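Local coordinates for protein acyl-coenzyme A oxidase 3 (Yarrowia lipolytica, PDB 5YS9) that oxidises acyl-CoA esters to (2E)-enoyl-CoA with FAD as cofactor, reducing molecular oxygen to hydrogen peroxide, in peroxisomal fatty acid beta-oxidation, at residues R31-F36 with E625-V630; I321-R326 with I644-G649; G487-K492 with V517-I522; T564-R569 with N584-F589. One frame throughout, in Å; residues are numbered along the deposited sequence.

Interaction 1. Residues R31-F36 with E625-V630; sequences RAKVKF and EVRDQV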
loop_
_atom_site.group_PDB
_atom_site.type_symbol
_atom_site.label_atom_id
_atom_site.label_comp_id
_atom_site.label_asym_id
_atom_site.label_seq_id
_atom_site.Cartn_x
_atom_site.Cartn_y
_atom_site.Cartn_z
ATOM N N ARG A 31 2.197 -15.041 -27.228
ATOM C CA ARG A 31 3.397 -15.849 -27.242
ATOM C C ARG A 31 3.936 -15.940 -28.659
ATOM O O ARG A 31 5.133 -15.961 -28.888
ATOM C CB ARG A 31 3.134 -17.221 -26.634
ATOM C CG ARG A 31 3.766 -17.391 -25.271
ATOM C CD ARG A 31 3.122 -18.480 -24.442
ATOM N NE ARG A 31 3.303 -18.220 -23.025
ATOM C CZ ARG A 31 2.374 -18.371 -22.097
ATOM N NH1 ARG A 31 2.658 -18.087 -20.847
ATOM N NH2 ARG A 31 1.175 -18.804 -22.415
ATOM N N ALA A 32 3.018 -15.979 -29.605
ATOM C CA ALA A 32 3.320 -16.078 -31.017
ATOM C C ALA A 32 4.120 -14.894 -31.566
ATOM O O ALA A 32 4.763 -15.017 -32.586
ATOM C CB ALA A 32 2.037 -16.264 -31.805
ATOM N N LYS A 33 4.034 -13.742 -30.923
ATOM C CA LYS A 33 4.770 -12.520 -31.372
ATOM C C LYS A 33 6.251 -12.472 -30.969
ATOM O O LYS A 33 7.042 -11.742 -31.537
ATOM C CB LYS A 33 4.101 -11.262 -30.798
ATOM C CG LYS A 33 2.633 -11.182 -31.151
ATOM C CD LYS A 33 1.947 -10.083 -30.390
ATOM C CE LYS A 33 0.540 -9.878 -30.908
ATOM N NZ LYS A 33 -0.069 -8.818 -30.070
ATOM N N VAL A 34 6.609 -13.236 -29.956
ATOM C CA VAL A 34 7.895 -13.105 -29.297
ATOM C C VAL A 34 9.039 -13.302 -30.296
ATOM O O VAL A 34 9.051 -14.279 -31.009
ATOM C CB VAL A 34 7.935 -14.100 -28.120
ATOM C CG1 VAL A 34 9.350 -14.429 -27.667
ATOM C CG2 VAL A 34 7.108 -13.529 -26.978
ATOM N N LYS A 35 9.994 -12.372 -30.343
ATOM C CA LYS A 35 11.053 -12.404 -31.385
ATOM C C LYS A 35 12.367 -12.960 -30.933
ATOM O O LYS A 35 13.209 -13.251 -31.745
ATOM C CB LYS A 35 11.279 -11.022 -31.973
ATOM C CG LYS A 35 10.282 -10.708 -33.078
ATOM C CD LYS A 35 9.896 -9.237 -33.069
ATOM C CE LYS A 35 9.964 -8.622 -34.443
ATOM N NZ LYS A 35 9.387 -7.262 -34.330
ATOM N N PHE A 36 12.523 -13.161 -29.641
ATOM C CA PHE A 36 13.753 -13.685 -29.078
ATOM C C PHE A 36 13.480 -15.045 -28.463
ATOM O O PHE A 36 12.341 -15.374 -28.146
ATOM C CB PHE A 36 14.347 -12.721 -28.041
ATOM C CG PHE A 36 13.383 -12.283 -26.971
ATOM C CD1 PHE A 36 13.262 -12.992 -25.799
ATOM C CD2 PHE A 36 12.638 -11.117 -27.125
ATOM C CE1 PHE A 36 12.405 -12.559 -24.797
ATOM C CE2 PHE A 36 11.765 -10.697 -26.139
ATOM C CZ PHE A 36 11.642 -11.417 -24.969
ATOM N N GLU A 625 6.471 -0.693 -28.028
ATOM C CA GLU A 625 7.534 -1.665 -28.417
ATOM C C GLU A 625 7.705 -2.801 -27.413
ATOM O O GLU A 625 7.987 -3.955 -27.780
ATOM C CB GLU A 625 8.904 -0.973 -28.624
ATOM C CG GLU A 625 8.948 -0.008 -29.808
ATOM C CD GLU A 625 8.541 -0.666 -31.127
ATOM O OE1 GLU A 625 9.357 -1.427 -31.685
ATOM O OE2 GLU A 625 7.401 -0.431 -31.598
ATOM N N VAL A 626 7.545 -2.447 -26.146
ATOM C CA VAL A 626 7.623 -3.375 -25.054
ATOM C C VAL A 626 6.357 -4.244 -25.015
ATOM O O VAL A 626 6.451 -5.489 -24.926
ATOM C CB VAL A 626 7.939 -2.625 -23.751
ATOM C CG1 VAL A 626 7.704 -3.478 -22.523
ATOM C CG2 VAL A 626 9.393 -2.177 -23.802
ATOM N N ARG A 627 5.196 -3.614 -25.158
ATOM C CA ARG A 627 3.946 -4.335 -25.211
ATOM C C ARG A 627 3.885 -5.471 -26.211
ATOM O O ARG A 627 3.278 -6.498 -25.929
ATOM C CB ARG A 627 2.810 -3.383 -25.497
ATOM C CG ARG A 627 1.460 -4.087 -25.559
ATOM C CD ARG A 627 1.044 -4.359 -26.988
ATOM N NE ARG A 627 -0.214 -5.057 -27.105
ATOM C CZ ARG A 627 -0.355 -6.374 -26.960
ATOM N NH1 ARG A 627 -1.545 -6.917 -27.135
ATOM N NH2 ARG A 627 0.688 -7.159 -26.639
ATOM N N ASP A 628 4.506 -5.304 -27.365
ATOM C CA ASP A 628 4.467 -6.316 -28.401
ATOM C C ASP A 628 5.108 -7.603 -27.924
ATOM O O ASP A 628 4.668 -8.680 -28.259
ATOM C CB ASP A 628 5.153 -5.816 -29.663
ATOM C CG ASP A 628 4.931 -6.722 -30.841
ATOM O OD1 ASP A 628 3.787 -6.831 -31.290
ATOM O OD2 ASP A 628 5.891 -7.327 -31.326
ATOM N N GLN A 629 6.169 -7.471 -27.149
ATOM C CA GLN A 629 6.961 -8.595 -26.701
ATOM C C GLN A 629 6.671 -9.019 -25.272
ATOM O O GLN A 629 7.453 -9.721 -24.673
ATOM C CB GLN A 629 8.451 -8.291 -26.853
ATOM C CG GLN A 629 8.913 -8.045 -28.276
ATOM C CD GLN A 629 8.866 -9.279 -29.139
ATOM O OE1 GLN A 629 9.545 -10.254 -28.888
ATOM N NE2 GLN A 629 8.062 -9.232 -30.163
ATOM N N VAL A 630 5.548 -8.592 -24.724
ATOM C CA VAL A 630 5.297 -8.714 -23.296
ATOM C C VAL A 630 5.324 -10.142 -22.766
ATOM O O VAL A 630 5.801 -10.381 -21.677
ATOM C CB VAL A 630 3.962 -8.064 -22.914
ATOM C CG1 VAL A 630 2.818 -8.790 -23.576
ATOM C CG2 VAL A 630 3.785 -8.047 -21.412
HETATM O O HOH W 1 0.795 -6.147 -30.452
HETATM O O HOH W 2 6.070 -9.543 -33.162
#
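Segment 31-36 leaves helix 23-31 in a type I beta turn from R31 to V34 and passes the end of helix 609-628. The backbones come closest at V34 and Q629, whose CA atoms lie 5.3 Å apart. Q629 is the N-cap residue of helix 630-635. Its side chain, with CG anti to the carbonyl carbon and a bend at chi2 (-69°), reaches across to the loop. Q629 OE1 accepts a hydrogen bond of 2.6 Å from K35 N, which lies in the carbonyl plane on a lone pair. Q629 NE2 donates to K33 O over 3.0 Å, approaching from above the K33 carbonyl plane. Q629 NE2 also gives a hydrogen bond to D628 OD2 (3.1 Å). Three hydrogen bonds fix the rotation of the amide. The contact ties the N-terminal region of the acyl-CoA oxidase fold to its C-terminal helical part. The K35 side chain crosses that of Q629 at about a right angle, with K35 CD 3.4 Å from Q629 NE2. The F36 ring slides past Q629, with CE2 3.6 Å from OE1. One water joins K33 O to D628 OD2, and another joins K33 NZ to D628 OD1. The extended K33 brings NZ over one face of the R627 guanidinium, 3.8 Å from NH1. E30 forms salt bridges with both of these like charges, which would offset their repulsion, and D347 also pairs with R627.

Interaction 2. Residues I321-R326 with I644-G649; sequences ITIALR and INAPIG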
loop_
_atom_site.group_PDB
_atom_site.type_symbol
_atom_site.label_atom_id
_atom_site.label_comp_id
_atom_site.label_asym_id
_atom_site.label_seq_id
_atom_site.Cartn_x
_atom_site.Cartn_y
_atom_site.Cartn_z
ATOM N N ILE A 321 3.999 -8.646 -11.318
ATOM C CA ILE A 321 4.031 -8.061 -12.631
ATOM C C ILE A 321 3.649 -9.098 -13.666
ATOM O O ILE A 321 3.000 -8.781 -14.634
ATOM C CB ILE A 321 5.362 -7.351 -12.944
ATOM C CG1 ILE A 321 5.173 -6.367 -14.081
ATOM C CG2 ILE A 321 6.440 -8.331 -13.336
ATOM C CD1 ILE A 321 4.285 -5.202 -13.763
ATOM N N THR A 322 4.083 -10.332 -13.477
ATOM C CA THR A 322 3.631 -11.399 -14.343
ATOM C C THR A 322 2.143 -11.691 -14.223
ATOM O O THR A 322 1.466 -11.820 -15.217
ATOM C CB THR A 322 4.443 -12.687 -14.162
ATOM O OG1 THR A 322 5.813 -12.420 -14.408
ATOM C CG2 THR A 322 4.001 -13.718 -15.127
ATOM N N ILE A 323 1.622 -11.748 -13.009
ATOM C CA ILE A 323 0.154 -11.913 -12.807
ATOM C C ILE A 323 -0.636 -10.820 -13.542
ATOM O O ILE A 323 -1.564 -11.134 -14.353
ATOM C CB ILE A 323 -0.224 -11.949 -11.312
ATOM C CG1 ILE A 323 0.264 -13.267 -10.699
ATOM C CG2 ILE A 323 -1.733 -11.786 -11.113
ATOM C CD1 ILE A 323 0.383 -13.181 -9.185
ATOM N N ALA A 324 -0.260 -9.561 -13.295
ATOM C CA ALA A 324 -1.031 -8.418 -13.879
ATOM C C ALA A 324 -0.980 -8.377 -15.377
ATOM O O ALA A 324 -2.001 -8.081 -15.989
ATOM C CB ALA A 324 -0.573 -7.084 -13.337
ATOM N N LEU A 325 0.192 -8.673 -15.954
ATOM C CA LEU A 325 0.391 -8.619 -17.416
ATOM C C LEU A 325 -0.332 -9.724 -18.185
ATOM O O LEU A 325 -0.901 -9.474 -19.250
ATOM C CB LEU A 325 1.884 -8.607 -17.768
ATOM C CG LEU A 325 2.522 -7.229 -17.539
ATOM C CD1 LEU A 325 4.035 -7.210 -17.697
ATOM C CD2 LEU A 325 1.897 -6.172 -18.444
ATOM N N ARG A 326 -0.297 -10.937 -17.654
ATOM C CA ARG A 326 -1.039 -12.046 -18.253
ATOM C C ARG A 326 -2.526 -11.800 -18.190
ATOM O O ARG A 326 -3.216 -11.964 -19.209
ATOM C CB ARG A 326 -0.711 -13.380 -17.581
ATOM C CG ARG A 326 0.623 -13.927 -18.014
ATOM C CD ARG A 326 0.966 -15.160 -17.218
ATOM N NE ARG A 326 2.336 -15.525 -17.530
ATOM C CZ ARG A 326 3.015 -16.568 -17.043
ATOM N NH1 ARG A 326 2.477 -17.378 -16.144
ATOM N NH2 ARG A 326 4.280 -16.754 -17.446
ATOM N N ILE A 644 3.767 -18.642 -9.025
ATOM C CA ILE A 644 2.792 -17.634 -9.338
ATOM C C ILE A 644 1.710 -17.598 -8.282
ATOM O O ILE A 644 1.310 -16.543 -7.846
ATOM C CB ILE A 644 2.175 -17.920 -10.720
ATOM C CG1 ILE A 644 3.224 -17.719 -11.808
ATOM C CG2 ILE A 644 0.951 -17.063 -10.980
ATOM C CD1 ILE A 644 3.496 -16.281 -12.133
ATOM N N ASN A 645 1.224 -18.773 -7.911
ATOM C CA ASN A 645 0.291 -18.950 -6.816
ATOM C C ASN A 645 -0.910 -18.029 -6.914
ATOM O O ASN A 645 -1.359 -17.489 -5.922
ATOM C CB ASN A 645 0.977 -18.834 -5.461
ATOM C CG ASN A 645 0.250 -19.591 -4.367
ATOM O OD1 ASN A 645 0.494 -19.376 -3.207
ATOM N ND2 ASN A 645 -0.639 -20.475 -4.743
ATOM N N ALA A 646 -1.389 -17.825 -8.128
ATOM C CA ALA A 646 -2.591 -17.061 -8.371
ATOM C C ALA A 646 -3.247 -17.597 -9.626
ATOM O O ALA A 646 -2.587 -17.728 -10.636
ATOM C CB ALA A 646 -2.254 -15.597 -8.515
ATOM N N PRO A 647 -4.540 -17.857 -9.603
ATOM C CA PRO A 647 -5.221 -18.448 -10.755
ATOM C C PRO A 647 -5.209 -17.598 -12.013
ATOM O O PRO A 647 -5.074 -18.124 -13.092
ATOM C CB PRO A 647 -6.656 -18.615 -10.274
ATOM C CG PRO A 647 -6.711 -18.096 -8.899
ATOM C CD PRO A 647 -5.327 -17.987 -8.381
ATOM N N ILE A 648 -5.379 -16.302 -11.867
ATOM C CA ILE A 648 -5.407 -15.393 -12.997
ATOM C C ILE A 648 -4.038 -15.230 -13.661
ATOM O O ILE A 648 -3.940 -14.767 -14.774
ATOM C CB ILE A 648 -6.066 -14.046 -12.632
ATOM C CG1 ILE A 648 -5.256 -13.297 -11.586
ATOM C CG2 ILE A 648 -7.483 -14.271 -12.137
ATOM C CD1 ILE A 648 -5.772 -11.915 -11.304
ATOM N N GLY A 649 -2.985 -15.582 -12.940
ATOM C CA GLY A 649 -1.631 -15.542 -13.450
ATOM C C GLY A 649 -0.996 -16.814 -13.998
ATOM O O GLY A 649 0.185 -16.827 -14.271
#
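I644 ends the short helix 641-644 and begins the contact, which joins helix 300-330 of the C-alpha1 domain to a loop of the C-terminal acyl-CoA oxidase domain. Its CG2 slides past I323 and lies 3.9 Å from I323 CG1, while I644 CD1 meets T322 CG2 at 4.0 Å. N645 then leaves the helix with positive phi (51°) and turns the chain. This turn brings A646 back toward helix 300-330, where its CB packs against I323 CD1 at 3.6 Å. I648 crosses I323 at about a right angle. Its CG1, in the crowded position between backbone N and carbonyl carbon, lies 3.9 Å from I323 CG2. I323 is therefore held by I644, A646 and I648. G649 closes the turn, its N hydrogen-bonded to A646 O. G649 CA lies 4.0 Å from I323 CG1. G649 O accepts a hydrogen bond of 3.0 Å from R326 NH1. The oxygen lies at the guanidinium edge, and the nitrogen stays in the carbonyl plane. R326 is extended from CG to NE, and T322 CG2 of the same helix lies over one face of its guanidinium, toward the rim. D635 forms a salt bridge with R326 NH2, so two partners orient the group. The turn is wedged between helix 300-330, whose R319 hydrogen-bonds I644 O, and helix 655-666, which packs on P647 and I648. Helices 349-385 and 630-635 cover other sides of segment 321-326.

Interaction 3. Residues G487-K492 with V517-I522; sequences GYLANK and VANGAI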
loop_
_atom_site.group_PDB
_atom_site.type_symbol
_atom_site.label_atom_id
_atom_site.label_comp_id
_atom_site.label_asym_id
_atom_site.label_seq_id
_atom_site.Cartn_x
_atom_site.Cartn_y
_atom_site.Cartn_z
ATOM N N GLY A 487 31.617 9.084 -8.810
ATOM C CA GLY A 487 32.607 9.733 -9.715
ATOM C C GLY A 487 32.065 10.863 -10.582
ATOM O O GLY A 487 32.781 11.827 -10.879
ATOM N N TYR A 488 30.790 10.763 -10.973
ATOM C CA TYR A 488 30.116 11.811 -11.770
ATOM C C TYR A 488 30.117 13.220 -11.081
ATOM O O TYR A 488 29.913 14.249 -11.731
ATOM C CB TYR A 488 28.670 11.338 -12.162
ATOM C CG TYR A 488 27.726 11.302 -10.994
ATOM C CD1 TYR A 488 27.039 12.448 -10.610
ATOM C CD2 TYR A 488 27.553 10.123 -10.222
ATOM C CE1 TYR A 488 26.209 12.457 -9.498
ATOM C CE2 TYR A 488 26.707 10.111 -9.101
ATOM C CZ TYR A 488 26.034 11.285 -8.738
ATOM O OH TYR A 488 25.193 11.313 -7.646
ATOM N N LEU A 489 30.310 13.255 -9.762
ATOM C CA LEU A 489 30.486 14.511 -8.987
ATOM C C LEU A 489 31.766 15.325 -9.352
ATOM O O LEU A 489 31.862 16.526 -9.026
ATOM C CB LEU A 489 30.491 14.189 -7.488
ATOM C CG LEU A 489 29.273 14.456 -6.599
ATOM C CD1 LEU A 489 27.944 14.374 -7.335
ATOM C CD2 LEU A 489 29.294 13.528 -5.396
ATOM N N ALA A 490 32.737 14.637 -9.980
ATOM C CA ALA A 490 33.977 15.211 -10.512
ATOM C C ALA A 490 33.839 15.669 -11.953
ATOM O O ALA A 490 34.698 16.372 -12.457
ATOM C CB ALA A 490 35.092 14.177 -10.426
ATOM N N ASN A 491 32.764 15.273 -12.616
ATOM C CA ASN A 491 32.570 15.600 -14.007
ATOM C C ASN A 491 31.968 17.003 -14.226
ATOM O O ASN A 491 30.747 17.219 -14.114
ATOM C CB ASN A 491 31.690 14.526 -14.638
ATOM C CG ASN A 491 31.686 14.587 -16.143
ATOM O OD1 ASN A 491 32.163 15.559 -16.749
ATOM N ND2 ASN A 491 31.147 13.549 -16.754
ATOM N N LYS A 492 32.836 17.928 -14.623
ATOM C CA LYS A 492 32.503 19.355 -14.707
ATOM C C LYS A 492 31.946 19.751 -16.087
ATOM O O LYS A 492 31.516 20.890 -16.284
ATOM C CB LYS A 492 33.719 20.216 -14.376
ATOM C CG LYS A 492 34.661 19.715 -13.278
ATOM C CD LYS A 492 33.986 19.293 -11.988
ATOM C CE LYS A 492 33.156 20.378 -11.343
ATOM N NZ LYS A 492 32.732 19.857 -10.009
ATOM N N VAL A 517 21.262 15.884 -13.175
ATOM C CA VAL A 517 20.320 16.250 -12.123
ATOM C C VAL A 517 20.793 15.755 -10.723
ATOM O O VAL A 517 20.571 16.445 -9.747
ATOM C CB VAL A 517 18.859 15.816 -12.467
ATOM C CG1 VAL A 517 18.416 16.481 -13.774
ATOM C CG2 VAL A 517 18.714 14.294 -12.556
ATOM N N ALA A 518 21.463 14.598 -10.654
ATOM C CA ALA A 518 22.076 14.111 -9.413
ATOM C C ALA A 518 23.151 15.050 -8.936
ATOM O O ALA A 518 23.114 15.526 -7.802
ATOM C CB ALA A 518 22.679 12.724 -9.611
ATOM N N ASN A 519 24.094 15.342 -9.829
ATOM C CA ASN A 519 25.163 16.285 -9.517
ATOM C C ASN A 519 24.629 17.667 -9.127
ATOM O O ASN A 519 25.049 18.257 -8.125
ATOM C CB ASN A 519 26.138 16.369 -10.676
ATOM C CG ASN A 519 27.214 17.394 -10.431
ATOM O OD1 ASN A 519 27.127 18.468 -10.995
ATOM N ND2 ASN A 519 28.169 17.116 -9.519
ATOM N N GLY A 520 23.650 18.153 -9.872
ATOM C CA GLY A 520 23.042 19.444 -9.595
ATOM C C GLY A 520 22.544 19.516 -8.194
ATOM O O GLY A 520 22.932 20.379 -7.440
ATOM N N ALA A 521 21.719 18.561 -7.828
ATOM C CA ALA A 521 21.091 18.577 -6.534
ATOM C C ALA A 521 22.137 18.485 -5.417
ATOM O O ALA A 521 22.057 19.219 -4.432
ATOM C CB ALA A 521 20.098 17.430 -6.444
ATOM N N ILE A 522 23.123 17.610 -5.591
ATOM C CA ILE A 522 24.177 17.417 -4.576
ATOM C C ILE A 522 25.137 18.617 -4.436
ATOM O O ILE A 522 25.477 19.020 -3.313
ATOM C CB ILE A 522 25.004 16.145 -4.871
ATOM C CG1 ILE A 522 24.115 14.924 -4.710
ATOM C CG2 ILE A 522 26.250 16.046 -3.958
ATOM C CD1 ILE A 522 24.670 13.657 -5.315
#
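G487 begins the last part of a 3-10 turn that lies against helix 507-534, in the C-terminal helical part of the acyl-CoA oxidase fold. The turn belongs to the long connection between helices 458-477 and 507-534, so the chain folds back on the helix that follows it. G487 O accepts the hydrogen bond from A490 N that closes the turn. Y488 comes next and carries much of the contact. Its CG takes the crowded position between backbone N and carbonyl carbon (chi1 71°), and the ring reaches toward the helix. The ring meets the helix backbone with its edge: Y488 CE1 is 3.6 Å from N519 N, which lies near the ring plane. Y488 CE1 is also 3.5 Å from A518 CB. At the tip, Y488 OH is hydrogen-bonded to H557 of helix 547-573, so the phenol links a second helix to the turn. L489 follows, and its CA is 5.6 Å from N519 CA, the closest CA pair. Its side chain crosses I522 at about a right angle and runs obliquely past N519. The methyl CD1 of L489 touches I522 CD1 at 3.9 Å. I522 also packs on L469 and C473 of helix 458-477, so it bridges the turn and that helix. Its side chain puts CG1 anti to the carbonyl carbon and is extended at chi2 (164°), and this brings I522 CD1 to 3.3 Å from Y488 OH.

Interaction 4. Residues T564-R569 with N584-F589; sequences TAFYER and NLANLF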
loop_
_atom_site.group_PDB
_atom_site.type_symbol
_atom_site.label_atom_id
_atom_site.label_comp_id
_atom_site.label_asym_id
_atom_site.label_seq_id
_atom_site.Cartn_x
_atom_site.Cartn_y
_atom_site.Cartn_z
ATOM N N THR A 564 21.993 3.553 -14.700
ATOM C CA THR A 564 23.352 3.190 -15.053
ATOM C C THR A 564 23.552 1.689 -15.034
ATOM O O THR A 564 24.028 1.111 -16.014
ATOM C CB THR A 564 24.321 3.960 -14.153
ATOM O OG1 THR A 564 24.374 5.272 -14.690
ATOM C CG2 THR A 564 25.689 3.397 -14.153
ATOM N N ALA A 565 23.131 1.048 -13.953
ATOM C CA ALA A 565 23.311 -0.400 -13.837
ATOM C C ALA A 565 22.561 -1.186 -14.902
ATOM O O ALA A 565 23.092 -2.180 -15.415
ATOM C CB ALA A 565 22.937 -0.879 -12.455
ATOM N N PHE A 566 21.356 -0.739 -15.273
ATOM C CA PHE A 566 20.641 -1.403 -16.365
ATOM C C PHE A 566 21.468 -1.398 -17.674
ATOM O O PHE A 566 21.765 -2.449 -18.237
ATOM C CB PHE A 566 19.257 -0.750 -16.573
ATOM C CG PHE A 566 18.178 -1.679 -17.118
ATOM C CD1 PHE A 566 18.463 -2.906 -17.733
ATOM C CD2 PHE A 566 16.850 -1.278 -17.058
ATOM C CE1 PHE A 566 17.440 -3.706 -18.254
ATOM C CE2 PHE A 566 15.824 -2.078 -17.579
ATOM C CZ PHE A 566 16.121 -3.278 -18.182
ATOM N N TYR A 567 21.878 -0.213 -18.119
ATOM C CA TYR A 567 22.672 -0.070 -19.368
ATOM C C TYR A 567 24.030 -0.789 -19.339
ATOM O O TYR A 567 24.366 -1.530 -20.276
ATOM C CB TYR A 567 22.827 1.412 -19.710
ATOM C CG TYR A 567 21.537 2.070 -20.186
ATOM C CD1 TYR A 567 20.793 1.522 -21.230
ATOM C CD2 TYR A 567 21.058 3.263 -19.607
ATOM C CE1 TYR A 567 19.623 2.131 -21.687
ATOM C CE2 TYR A 567 19.883 3.885 -20.066
ATOM C CZ TYR A 567 19.174 3.304 -21.100
ATOM O OH TYR A 567 18.040 3.899 -21.589
ATOM N N GLU A 568 24.757 -0.628 -18.226
ATOM C CA GLU A 568 26.074 -1.270 -18.033
ATOM C C GLU A 568 26.001 -2.772 -18.137
ATOM O O GLU A 568 26.899 -3.397 -18.691
ATOM C CB GLU A 568 26.742 -0.879 -16.683
ATOM C CG GLU A 568 27.950 0.071 -16.792
ATOM C CD GLU A 568 27.917 1.290 -15.844
ATOM O OE1 GLU A 568 27.779 2.428 -16.372
ATOM O OE2 GLU A 568 28.041 1.132 -14.590
ATOM N N ARG A 569 24.947 -3.363 -17.589
ATOM C CA ARG A 569 24.807 -4.830 -17.564
ATOM C C ARG A 569 24.387 -5.350 -18.937
ATOM O O ARG A 569 24.767 -6.451 -19.311
ATOM C CB ARG A 569 23.798 -5.308 -16.483
ATOM C CG ARG A 569 24.182 -5.080 -15.009
ATOM C CD ARG A 569 25.393 -5.867 -14.489
ATOM N NE ARG A 569 25.443 -7.254 -14.957
ATOM C CZ ARG A 569 26.500 -7.862 -15.509
ATOM N NH1 ARG A 569 27.677 -7.255 -15.657
ATOM N NH2 ARG A 569 26.376 -9.122 -15.903
ATOM N N ASN A 584 15.149 -1.498 -25.306
ATOM C CA ASN A 584 13.764 -1.064 -25.354
ATOM C C ASN A 584 13.195 -0.984 -23.941
ATOM O O ASN A 584 12.588 -0.007 -23.596
ATOM C CB ASN A 584 12.903 -2.044 -26.201
ATOM C CG ASN A 584 12.928 -1.764 -27.706
ATOM O OD1 ASN A 584 12.488 -2.616 -28.458
ATOM N ND2 ASN A 584 13.393 -0.591 -28.144
ATOM N N LEU A 585 13.380 -2.031 -23.144
ATOM C CA LEU A 585 13.003 -2.001 -21.726
ATOM C C LEU A 585 13.691 -0.867 -20.996
ATOM O O LEU A 585 13.021 -0.085 -20.313
ATOM C CB LEU A 585 13.376 -3.299 -20.986
ATOM C CG LEU A 585 12.312 -4.358 -20.724
ATOM C CD1 LEU A 585 12.838 -5.328 -19.664
ATOM C CD2 LEU A 585 10.980 -3.755 -20.278
ATOM N N ALA A 586 15.028 -0.817 -21.144
ATOM C CA ALA A 586 15.880 0.171 -20.440
ATOM C C ALA A 586 15.485 1.614 -20.779
ATOM O O ALA A 586 15.320 2.456 -19.891
ATOM C CB ALA A 586 17.352 -0.072 -20.741
ATOM N N ASN A 587 15.263 1.872 -22.057
ATOM C CA ASN A 587 14.811 3.212 -22.495
ATOM C C ASN A 587 13.497 3.598 -21.917
ATOM O O ASN A 587 13.336 4.749 -21.541
ATOM C CB ASN A 587 14.751 3.327 -24.020
ATOM C CG ASN A 587 16.127 3.469 -24.646
ATOM O OD1 ASN A 587 17.165 3.274 -23.997
ATOM N ND2 ASN A 587 16.137 3.841 -25.900
ATOM N N LEU A 588 12.571 2.635 -21.821
ATOM C CA LEU A 588 11.246 2.881 -21.204
ATOM C C LEU A 588 11.447 3.219 -19.744
ATOM O O LEU A 588 10.984 4.256 -19.281
ATOM C CB LEU A 588 10.306 1.685 -21.369
ATOM C CG LEU A 588 8.876 1.818 -20.823
ATOM C CD1 LEU A 588 8.137 3.119 -21.252
ATOM C CD2 LEU A 588 8.081 0.590 -21.226
ATOM N N PHE A 589 12.219 2.395 -19.033
ATOM C CA PHE A 589 12.525 2.709 -17.651
ATOM C C PHE A 589 13.015 4.156 -17.529
ATOM O O PHE A 589 12.448 4.967 -16.774
ATOM C CB PHE A 589 13.546 1.724 -17.061
ATOM C CG PHE A 589 13.946 2.054 -15.663
ATOM C CD1 PHE A 589 13.000 2.040 -14.638
ATOM C CD2 PHE A 589 15.252 2.448 -15.364
ATOM C CE1 PHE A 589 13.362 2.399 -13.332
ATOM C CE2 PHE A 589 15.617 2.782 -14.058
ATOM C CZ PHE A 589 14.675 2.745 -13.044
#
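Helices 547-573 and 579-596 form an antiparallel helical hairpin in the C-terminal part of the acyl-CoA oxidase fold. The axes of the two segments pass 10.1 Å apart and cross at -165°. The backbones are nearest where F566 faces A586. A586 CB fits between two aromatic side chains of the other helix. It sits over the centre of the F566 ring in a CH-pi contact, 3.9 Å from the centroid and 11° off the normal. A586 CB also lies 3.3 Å from Y567 CE1. F566 CG is anti to the backbone N, which sends the ring across to the partner helix. There F566 CZ touches L585 CB at 3.9 Å, and F589 CD2 lies near the F566 ring plane. Y567 reaches the partner helix at its tip, its OH donating a hydrogen bond of 2.6 Å to N587 OD1 from above the carbonyl plane. The ring and amide planes stand 70° apart. The amide is held from its other end, as N587 ND2 hydrogen-bonds K505 O and Y622 OH. Helix 349-385 packs on F566 and L585, and F361 meets F589 edge-to-face. Helix 507-534 covers Y567, while helix 609-628 lies against N584 and L588.

Interactions 1 and 2 have centres about 17 Å apart and touch directly. V630 CG2 packs on L325 CD1 at 3.8 Å. R31 NH1 and R326 NH2 lie 4.0 Å apart, and D635 pairs with both arginines. Interaction 1 also meets interaction 4, about 18 Å away between centres, where V626 CG1 rests 4.0 Å from L585 CD2. Interaction 3 lies apart, with its centre about 20 Å from that of interaction 4. Helix 547-573 links them, carrying both H557, the partner of Y488, and segment 564-569. Interaction 2 is nearer the cofactor than interaction 1: the I648 side chain is about 9 Å from a bound FAD, against about 13 Å for R627.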